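Local atomic coordinates of conserved protein (Geobacillus kaustophilus, PDB entry 2PCS), a protein that is of unknown function but belongs to the CoxG family of Bet v 1-like folds and probably binds a small molecule between its curved sheet and long helix. Residues Glu17-Ser20 against Lys21-Pro25; Asp69-Pro72 against Pro73-Tyr76; Thr98-Asn101 against Asp102-Gln106; Ala120-Gly123 against Gln124-Gly128. All coordinates share one frame; numbering follows the deposited sequence.

Interaction 1 (Glu17-Ser20 against Lys21-Pro25)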
loop_
_atom_site.group_PDB
_atom_site.type_symbol
_atom_site.label_atom_id
_atom_site.label_comp_id
_atom_site.label_asym_id
_atom_site.label_seq_id
_atom_site.Cartn_x
_atom_site.Cartn_y
_atom_site.Cartn_z
ATOM N N GLU A 17 -2.891 17.499 2.503
ATOM C CA GLU A 17 -4.090 16.763 2.927
ATOM C C GLU A 17 -3.868 15.260 2.790
ATOM O O GLU A 17 -4.274 14.490 3.670
ATOM C CB GLU A 17 -5.343 17.240 2.175
ATOM C CG GLU A 17 -5.845 18.593 2.735
ATOM C CD GLU A 17 -6.567 19.508 1.711
ATOM O OE1 GLU A 17 -6.457 19.278 0.479
ATOM O OE2 GLU A 17 -7.234 20.478 2.165
ATOM N N VAL A 18 -3.178 14.874 1.711
ATOM C CA VAL A 18 -2.879 13.487 1.368
ATOM C C VAL A 18 -1.812 12.927 2.287
ATOM O O VAL A 18 -2.003 11.874 2.881
ATOM C CB VAL A 18 -2.448 13.375 -0.123
ATOM C CG1 VAL A 18 -2.073 11.944 -0.502
ATOM C CG2 VAL A 18 -3.593 13.925 -1.011
ATOM N N TRP A 19 -0.714 13.658 2.445
ATOM C CA TRP A 19 0.363 13.228 3.336
ATOM C C TRP A 19 -0.114 12.905 4.783
ATOM O O TRP A 19 0.293 11.877 5.368
ATOM C CB TRP A 19 1.487 14.249 3.344
ATOM C CG TRP A 19 2.599 13.871 4.231
ATOM C CD1 TRP A 19 2.749 14.192 5.575
ATOM C CD2 TRP A 19 3.745 13.093 3.867
ATOM N NE1 TRP A 19 3.922 13.645 6.049
ATOM C CE2 TRP A 19 4.556 12.978 5.026
ATOM C CE3 TRP A 19 4.163 12.475 2.676
ATOM C CZ2 TRP A 19 5.762 12.264 5.026
ATOM C CZ3 TRP A 19 5.380 11.815 2.669
ATOM C CH2 TRP A 19 6.163 11.698 3.838
ATOM N N SER A 20 -0.979 13.736 5.340
ATOM C CA SER A 20 -1.491 13.462 6.693
ATOM C C SER A 20 -2.375 12.191 6.800
ATOM O O SER A 20 -2.423 11.606 7.875
ATOM C CB SER A 20 -2.264 14.653 7.272
ATOM O OG SER A 20 -3.600 14.612 6.813
ATOM N N LYS A 21 -3.059 11.786 5.714
ATOM C CA LYS A 21 -3.779 10.491 5.723
ATOM C C LYS A 21 -2.820 9.328 5.604
ATOM O O LYS A 21 -2.929 8.327 6.328
ATOM C CB LYS A 21 -4.854 10.387 4.636
ATOM C CG LYS A 21 -6.089 11.249 4.897
ATOM C CD LYS A 21 -6.704 11.058 6.281
ATOM C CE LYS A 21 -7.582 12.280 6.700
ATOM N NZ LYS A 21 -8.269 12.102 8.052
ATOM N N LEU A 22 -1.854 9.477 4.704
ATOM C CA LEU A 22 -0.913 8.428 4.445
ATOM C C LEU A 22 0.005 8.133 5.653
ATOM O O LEU A 22 0.589 7.048 5.753
ATOM C CB LEU A 22 -0.103 8.790 3.204
ATOM C CG LEU A 22 -0.802 8.775 1.847
ATOM C CD1 LEU A 22 0.120 9.342 0.819
ATOM C CD2 LEU A 22 -1.263 7.344 1.443
ATOM N N MET A 23 0.162 9.103 6.550
ATOM C CA MET A 23 1.051 8.939 7.697
ATOM C C MET A 23 0.298 8.629 8.997
ATOM O O MET A 23 0.912 8.449 10.045
ATOM C CB MET A 23 1.946 10.174 7.880
ATOM C CG MET A 23 2.920 10.391 6.771
ATOM S SD MET A 23 4.169 9.104 6.591
ATOM C CE MET A 23 5.291 9.890 7.709
ATOM N N ASP A 24 -1.019 8.507 8.912
ATOM C CA ASP A 24 -1.862 8.246 10.084
ATOM C C ASP A 24 -2.163 6.757 10.251
ATOM O O ASP A 24 -3.029 6.244 9.541
ATOM C CB ASP A 24 -3.181 8.970 9.876
ATOM C CG ASP A 24 -3.968 9.153 11.154
ATOM O OD1 ASP A 24 -3.799 8.381 12.135
ATOM O OD2 ASP A 24 -4.790 10.092 11.161
ATOM N N PRO A 25 -1.479 6.055 11.177
ATOM C CA PRO A 25 -1.690 4.599 11.252
ATOM C C PRO A 25 -3.114 4.097 11.519
ATOM O O PRO A 25 -3.448 3.010 11.083
ATOM C CB PRO A 25 -0.706 4.120 12.330
ATOM C CG PRO A 25 -0.233 5.298 13.017
ATOM C CD PRO A 25 -0.480 6.515 12.151
#
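Val18 O does double duty in the last turn of helix 15-22. It takes the N-H of Leu22 in a straight bond, Leu22 N to Val18 O 3.0 Å with 165° at the hydrogen, and it also receives a weak, bent bond from Lys21 N. One residue on, Met23 N reaches Trp19 O at 3.0 Å, again weakly, and Asp24 N bonds Lys21 O as the helix ends. Ser20 turns its hydroxyl back on the chain: with OG set between the backbone N and the carbonyl carbon (chi1 84°), it donates to Glu17 O at 3.2 Å from above the carbonyl plane. The charged ends look further afield. Glu17 OE1 accepts from Thr14 N, just before the helix, Lys21 NZ holds Ser149 OG, and Asp24, the N-cap of helix 25-31, pairs through OD1 with Ser26 OG. On the apolar side, Met23 folds over the Trp19 indole, bent at chi2 (-65°). Its CG sits 3.7 Å from the centroid of the five-membered ring of Trp19, a CH-pi contact over the face, while Met23 SD approaches the six-membered ring centroid obliquely at 4.3 Å, a Met-aromatic contact. With Trp19 cut back to an alanine, Met23 would probably lose the surface it lies on, and a gap is likely to open toward the neighbouring hairpin. Val18 CG1 runs alongside Leu22 CD1, 3.7 Å away. Around this turn, Trp19 packs on Ile70, Pro72 and Pro73 and meets the Tyr76 ring steeply, Val18 touches Leu97 of strand 87-99, and Leu22 rests on Phe138 of helix 124-148, close to an unidentified bound ligand.

Interaction 2 (Asp69-Pro72 against Pro73-Tyr76)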
loop_
_atom_site.group_PDB
_atom_site.type_symbol
_atom_site.label_atom_id
_atom_site.label_comp_id
_atom_site.label_asym_id
_atom_site.label_seq_id
_atom_site.Cartn_x
_atom_site.Cartn_y
_atom_site.Cartn_z
ATOM N N ASP A 69 13.084 6.790 4.646
ATOM C CA ASP A 69 13.451 7.905 3.753
ATOM C C ASP A 69 12.339 8.945 3.739
ATOM O O ASP A 69 11.929 9.433 2.722
ATOM C CB ASP A 69 13.764 7.349 2.342
ATOM C CG ASP A 69 14.592 8.300 1.465
ATOM O OD1 ASP A 69 15.412 9.087 1.987
ATOM O OD2 ASP A 69 14.448 8.243 0.215
ATOM N N ILE A 70 11.841 9.272 4.907
ATOM C CA ILE A 70 10.611 10.001 5.032
ATOM C C ILE A 70 10.862 11.466 4.838
ATOM O O ILE A 70 11.579 12.081 5.658
ATOM C CB ILE A 70 10.030 9.857 6.404
ATOM C CG1 ILE A 70 9.680 8.371 6.714
ATOM C CG2 ILE A 70 8.854 10.773 6.503
ATOM C CD1 ILE A 70 8.901 8.127 8.081
ATOM N N LYS A 71 10.247 12.034 3.793
ATOM C CA LYS A 71 10.406 13.419 3.517
ATOM C C LYS A 71 9.243 14.388 3.385
ATOM O O LYS A 71 8.660 14.469 2.333
ATOM C CB LYS A 71 11.286 13.633 2.283
ATOM C CG LYS A 71 12.706 13.033 2.316
ATOM C CD LYS A 71 13.255 13.016 0.895
ATOM C CE LYS A 71 14.531 12.263 0.783
ATOM N NZ LYS A 71 15.287 12.502 2.056
ATOM N N PRO A 72 8.738 14.935 4.477
ATOM C CA PRO A 72 7.355 15.291 4.610
ATOM C C PRO A 72 7.277 16.625 3.801
ATOM O O PRO A 72 8.322 17.299 3.565
ATOM C CB PRO A 72 7.198 15.671 6.087
ATOM C CG PRO A 72 8.393 15.031 6.771
ATOM C CD PRO A 72 9.471 14.969 5.759
ATOM N N PRO A 73 6.095 16.963 3.268
ATOM C CA PRO A 73 4.969 16.083 3.149
ATOM C C PRO A 73 4.923 15.425 1.715
ATOM O O PRO A 73 3.843 15.241 1.166
ATOM C CB PRO A 73 3.835 17.083 3.327
ATOM C CG PRO A 73 4.316 18.254 2.386
ATOM C CD PRO A 73 5.800 18.308 2.699
ATOM N N TYR A 74 6.053 15.028 1.128
ATOM C CA TYR A 74 6.016 14.643 -0.283
ATOM C C TYR A 74 6.662 13.322 -0.735
ATOM O O TYR A 74 6.482 12.916 -1.865
ATOM C CB TYR A 74 6.630 15.780 -1.151
ATOM C CG TYR A 74 8.106 15.945 -0.893
ATOM C CD1 TYR A 74 8.568 16.768 0.157
ATOM C CD2 TYR A 74 9.039 15.278 -1.670
ATOM C CE1 TYR A 74 9.928 16.915 0.407
ATOM C CE2 TYR A 74 10.408 15.407 -1.418
ATOM C CZ TYR A 74 10.843 16.229 -0.374
ATOM O OH TYR A 74 12.202 16.334 -0.105
ATOM N N HIS A 75 7.458 12.663 0.068
ATOM C CA HIS A 75 8.095 11.454 -0.396
ATOM C C HIS A 75 8.313 10.447 0.736
ATOM O O HIS A 75 8.715 10.823 1.818
ATOM C CB HIS A 75 9.413 11.807 -1.023
ATOM C CG HIS A 75 10.334 10.634 -1.185
ATOM N ND1 HIS A 75 10.476 9.956 -2.374
ATOM C CD2 HIS A 75 11.156 10.022 -0.297
ATOM C CE1 HIS A 75 11.362 8.986 -2.221
ATOM N NE2 HIS A 75 11.805 9.021 -0.973
ATOM N N TYR A 76 8.073 9.155 0.501
ATOM C CA TYR A 76 8.620 8.112 1.406
ATOM C C TYR A 76 8.885 6.785 0.715
ATOM O O TYR A 76 8.552 6.597 -0.467
ATOM C CB TYR A 76 7.775 7.938 2.643
ATOM C CG TYR A 76 6.361 7.534 2.339
ATOM C CD1 TYR A 76 5.410 8.487 1.881
ATOM C CD2 TYR A 76 5.957 6.204 2.475
ATOM C CE1 TYR A 76 4.077 8.107 1.590
ATOM C CE2 TYR A 76 4.644 5.806 2.203
ATOM C CZ TYR A 76 3.713 6.749 1.749
ATOM O OH TYR A 76 2.422 6.336 1.495
#
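His75 presents its ring edge to Asp69, with NE2 donating to Asp69 OD2 at 3.0 Å and an angle of 147° at the hydrogen. Ring and carboxylate stand nearly perpendicular, 84° apart, and the donor comes from above the carboxylate plane. Lys71 lies alongside the imidazole, pointing the same way, its CD 3.8 Å from His75 CD2. A final kink in the lysine chain brings NZ to Asp69 OD1, a weak salt bridge of 3.4 Å. His75 ND1 is held in turn by Asp96 OD1, which leaves the ring little freedom to rotate. The backbone here is a tight hairpin between strands 59-71 and 75-84, with a cis peptide before Pro73 and a classic beta bulge: Tyr74 and His75 both face Lys71, whose O accepts from Tyr74 N at 2.9 Å and from His75 N at 3.1 Å. Tyr74 CG sits between backbone N and carbonyl carbon (chi1 67°), which folds the phenol back until one face covers Lys71 O and Lys71 CB lies off-centre above the ring. A leucine in place of His75 would probably leave Asp69 and Asp96 without their shared partner. On the other side of the strand, Tyr76 reaches the unidentified bound ligand.

Interaction 3 (Thr98-Asn101 against Asp102-Gln106)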
loop_
_atom_site.group_PDB
_atom_site.type_symbol
_atom_site.label_atom_id
_atom_site.label_comp_id
_atom_site.label_asym_id
_atom_site.label_seq_id
_atom_site.Cartn_x
_atom_site.Cartn_y
_atom_site.Cartn_z
ATOM N N THR A 98 3.098 14.901 -5.809
ATOM C CA THR A 98 3.316 16.042 -6.695
ATOM C C THR A 98 2.077 16.889 -6.824
ATOM O O THR A 98 1.043 16.386 -7.227
ATOM C CB THR A 98 3.704 15.570 -8.063
ATOM O OG1 THR A 98 4.997 14.998 -7.954
ATOM C CG2 THR A 98 3.824 16.693 -9.013
ATOM N N PRO A 99 2.174 18.181 -6.491
ATOM C CA PRO A 99 1.004 19.036 -6.638
ATOM C C PRO A 99 0.829 19.248 -8.137
ATOM O O PRO A 99 1.830 19.539 -8.832
ATOM C CB PRO A 99 1.435 20.323 -5.963
ATOM C CG PRO A 99 2.938 20.319 -6.114
ATOM C CD PRO A 99 3.363 18.926 -6.055
ATOM N N ILE A 100 -0.374 19.001 -8.658
ATOM C CA ILE A 100 -0.610 19.308 -10.080
ATOM C C ILE A 100 -1.294 20.678 -10.209
ATOM O O ILE A 100 -1.231 21.334 -11.250
ATOM C CB ILE A 100 -1.297 18.169 -10.879
ATOM C CG1 ILE A 100 -2.560 17.709 -10.174
ATOM C CG2 ILE A 100 -0.303 17.004 -11.085
ATOM C CD1 ILE A 100 -2.642 16.150 -10.079
ATOM N N ASN A 101 -1.884 21.119 -9.104
ATOM C CA ASN A 101 -2.210 22.508 -8.948
ATOM C C ASN A 101 -2.356 22.890 -7.484
ATOM O O ASN A 101 -1.780 22.245 -6.604
ATOM C CB ASN A 101 -3.490 22.838 -9.738
ATOM C CG ASN A 101 -4.662 21.927 -9.385
ATOM O OD1 ASN A 101 -5.032 21.775 -8.221
ATOM N ND2 ASN A 101 -5.259 21.340 -10.405
ATOM N N ASP A 102 -3.131 23.953 -7.263
ATOM C CA ASP A 102 -3.612 24.376 -5.957
ATOM C C ASP A 102 -4.522 23.345 -5.216
ATOM O O ASP A 102 -4.391 23.216 -3.986
ATOM C CB ASP A 102 -4.310 25.760 -6.075
ATOM C CG ASP A 102 -3.321 26.962 -5.956
ATOM O OD1 ASP A 102 -2.078 26.759 -6.107
ATOM O OD2 ASP A 102 -3.804 28.113 -5.730
ATOM N N GLU A 103 -5.400 22.629 -5.944
ATOM C CA GLU A 103 -6.436 21.706 -5.354
ATOM C C GLU A 103 -6.195 20.190 -5.497
ATOM O O GLU A 103 -6.987 19.396 -4.960
ATOM C CB GLU A 103 -7.829 21.938 -5.985
ATOM C CG GLU A 103 -8.589 23.222 -5.553
ATOM C CD GLU A 103 -10.046 23.304 -6.084
ATOM O OE1 GLU A 103 -10.372 22.633 -7.091
ATOM O OE2 GLU A 103 -10.861 24.055 -5.481
ATOM N N CYS A 104 -5.150 19.794 -6.240
ATOM C CA CYS A 104 -5.025 18.431 -6.773
ATOM C C CYS A 104 -3.596 17.880 -6.689
ATOM O O CYS A 104 -2.615 18.570 -7.011
ATOM C CB CYS A 104 -5.504 18.420 -8.231
ATOM S SG CYS A 104 -5.635 16.786 -9.082
ATOM N N THR A 105 -3.489 16.622 -6.268
ATOM C CA THR A 105 -2.193 15.989 -6.040
ATOM C C THR A 105 -2.030 14.760 -6.900
ATOM O O THR A 105 -2.911 13.940 -7.010
ATOM C CB THR A 105 -2.055 15.641 -4.554
ATOM O OG1 THR A 105 -1.735 16.829 -3.858
ATOM C CG2 THR A 105 -0.956 14.596 -4.240
ATOM N N GLN A 106 -0.877 14.616 -7.493
ATOM C CA GLN A 106 -0.577 13.381 -8.130
ATOM C C GLN A 106 0.355 12.534 -7.227
ATOM O O GLN A 106 1.489 12.929 -6.915
ATOM C CB GLN A 106 0.074 13.671 -9.461
ATOM C CG GLN A 106 0.294 12.503 -10.283
ATOM C CD GLN A 106 1.471 12.700 -11.213
ATOM O OE1 GLN A 106 2.575 13.093 -10.792
ATOM N NE2 GLN A 106 1.255 12.396 -12.493
HETATM O O HOH W 1 4.086 12.426 -8.033
#
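Asn101 and Gln106 carry the two flat amides of this hairpin, which joins strands 87-99 and 104-116. The Asn101 amide turns its oxygen inward: OD1 accepts from Glu103 N, an Asx turn, though at 2.5 Å the bond is very short and its exact length doubtful. Its other end, ND2, lies 3.6 Å from Cys104 CB. The Gln106 amide stands beside Thr98, its OE1 3.9 Å from Thr98 CB, the two side chains pointing the same way from one face of the sheet. On the opposite face, Pro99 and Thr105 form the non-hydrogen-bonded pair and both pack on Val15 of helix 15-22, with Thr105 OG1 bonded to Gly13 O. Thr98 and Gln106 exchange backbone bonds both ways, and Gln106 N meets Thr98 O in its carbonyl plane at 2.6 Å. Nearer the turn, Cys104 O takes Ile100 N at 2.8 Å and, weakly, Asn101 N. Ile100 reaches across because CG1 lies between the backbone N and the carbonyl carbon (chi1 52°). This drives CD1 tightly against Cys104 SG, 3.2 Å away, and sets CG2 against Gln106 CB. Beside the Thr98-Gln106 pair a water sits 2.7 Å from Thr98 OG1 and donates to Gln106 O.

Interaction 4 (Ala120-Gly123 against Gln124-Gly128)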
loop_
_atom_site.group_PDB
_atom_site.type_symbol
_atom_site.label_atom_id
_atom_site.label_comp_id
_atom_site.label_asym_id
_atom_site.label_seq_id
_atom_site.Cartn_x
_atom_site.Cartn_y
_atom_site.Cartn_z
ATOM N N ALA A 120 2.681 -18.175 -5.133
ATOM C CA ALA A 120 3.545 -17.655 -6.198
ATOM C C ALA A 120 3.155 -18.250 -7.570
ATOM O O ALA A 120 3.439 -17.670 -8.634
ATOM C CB ALA A 120 5.020 -17.951 -5.888
ATOM N N ALA A 121 2.500 -19.413 -7.524
ATOM C CA ALA A 121 2.290 -20.221 -8.699
ATOM C C ALA A 121 1.110 -19.710 -9.529
ATOM O O ALA A 121 1.013 -20.046 -10.709
ATOM C CB ALA A 121 2.077 -21.679 -8.312
ATOM N N ILE A 122 0.243 -18.900 -8.914
ATOM C CA ILE A 122 -0.992 -18.447 -9.543
ATOM C C ILE A 122 -0.794 -17.734 -10.883
ATOM O O ILE A 122 -1.723 -17.695 -11.693
ATOM C CB ILE A 122 -1.931 -17.586 -8.602
ATOM C CG1 ILE A 122 -1.296 -16.251 -8.198
ATOM C CG2 ILE A 122 -2.502 -18.407 -7.407
ATOM C CD1 ILE A 122 -2.347 -15.221 -7.744
ATOM N N GLY A 123 0.412 -17.215 -11.130
ATOM C CA GLY A 123 0.681 -16.432 -12.336
ATOM C C GLY A 123 1.124 -15.001 -12.083
ATOM O O GLY A 123 0.594 -14.306 -11.195
ATOM N N GLN A 124 2.100 -14.546 -12.866
ATOM C CA GLN A 124 2.554 -13.131 -12.782
ATOM C C GLN A 124 1.445 -12.121 -13.098
ATOM O O GLN A 124 1.350 -11.063 -12.473
ATOM C CB GLN A 124 3.751 -12.874 -13.715
ATOM C CG GLN A 124 5.100 -12.835 -12.992
ATOM C CD GLN A 124 6.153 -12.166 -13.843
ATOM O OE1 GLN A 124 6.661 -12.753 -14.841
ATOM N NE2 GLN A 124 6.488 -10.917 -13.482
ATOM N N ARG A 125 0.608 -12.457 -14.068
ATOM C CA ARG A 125 -0.380 -11.510 -14.558
ATOM C C ARG A 125 -1.496 -11.320 -13.516
ATOM O O ARG A 125 -1.971 -10.189 -13.218
ATOM C CB ARG A 125 -0.890 -11.969 -15.934
ATOM C CG ARG A 125 -2.387 -12.079 -16.071
ATOM C CD ARG A 125 -2.813 -13.555 -16.129
ATOM N NE ARG A 125 -3.705 -13.774 -17.263
ATOM C CZ ARG A 125 -3.307 -13.679 -18.530
ATOM N NH1 ARG A 125 -2.024 -13.389 -18.810
ATOM N NH2 ARG A 125 -4.182 -13.881 -19.517
ATOM N N MET A 126 -1.831 -12.453 -12.921
ATOM C CA MET A 126 -2.808 -12.541 -11.878
ATOM C C MET A 126 -2.452 -12.014 -10.466
ATOM O O MET A 126 -3.152 -11.105 -9.986
ATOM C CB MET A 126 -3.267 -14.002 -11.752
ATOM C CG MET A 126 -4.384 -14.251 -10.728
ATOM S SD MET A 126 -5.004 -15.982 -10.773
ATOM C CE MET A 126 -6.528 -15.797 -9.935
ATOM N N LEU A 127 -1.321 -12.381 -9.858
ATOM C CA LEU A 127 -0.289 -11.423 -9.380
ATOM C C LEU A 127 -0.372 -9.845 -9.281
ATOM O O LEU A 127 -0.913 -9.289 -8.298
ATOM C CB LEU A 127 1.134 -12.038 -9.169
ATOM C CG LEU A 127 1.367 -13.336 -8.339
ATOM C CD1 LEU A 127 2.891 -13.752 -8.321
ATOM C CD2 LEU A 127 0.780 -13.331 -6.923
ATOM N N GLY A 128 0.178 -9.085 -10.257
ATOM C CA GLY A 128 -0.573 -8.665 -11.456
ATOM C C GLY A 128 -1.834 -7.961 -10.953
ATOM O O GLY A 128 -1.812 -6.812 -10.403
#
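The long C-terminal helix 124-148 begins here, and its first turn folds back on the loop that leads into it: Ile122, one place before the N-cap, packs against Met126 and Leu127. With CG1 between the backbone N and the carbonyl carbon (chi1 65°), Ile122 swings its longer branch toward the helix, where CD1 does most of the touching. That methyl lies 3.7 Å from Met126 CG, the two side chains crossing at about a right angle, and 3.7 Å from Leu127 CD2, where they meet at a slant. Met126 is extended throughout, and its SD passes 3.8 Å from Ile122 O. Gly123 occupies the N-cap. At its backbone angles (119/139) a CB would jam against the carbonyl O of Ile122, which suits the position to glycine, and without a side chain the cap residue can offer the first turn only backbone atoms. Gly123 O lies 3.0 Å from Leu127 N, with Leu127 CG also close to it. The chain at Leu127 and Gly128 is distorted, and its fine geometry is doubtful. Beyond the two segments, Met126 touches Ala56 and Leu127 touches Leu3, and the Leu127 side chain comes within about 4 Å of the unidentified ligand. A residue before the N-cap meeting one in the first turn, as Ile122 meets Leu127, is the pattern of a hydrophobic staple at a helix start.

How the interactions relate
Following the chain from the N terminus, interaction 1 closes the end of helix 15-22, interaction 2 the hairpin turn between strands 59-71 and 75-84, interaction 3 the next hairpin but one, between strands 87-99 and 104-116, and interaction 4 the start of helix 124-148. They come in series, none nested or crossing. The first two form one packed cluster: Trp19 CH2 lies 3.4 Å from His75 O, which ties the short helix to the hairpin. Val18 CG2 just reaches Thr105 CG2 at 4.2 Å, linking interactions 1 and 3. Interaction 4 lies at the far end of the molecule, its centre about 30 Å from that of interaction 1.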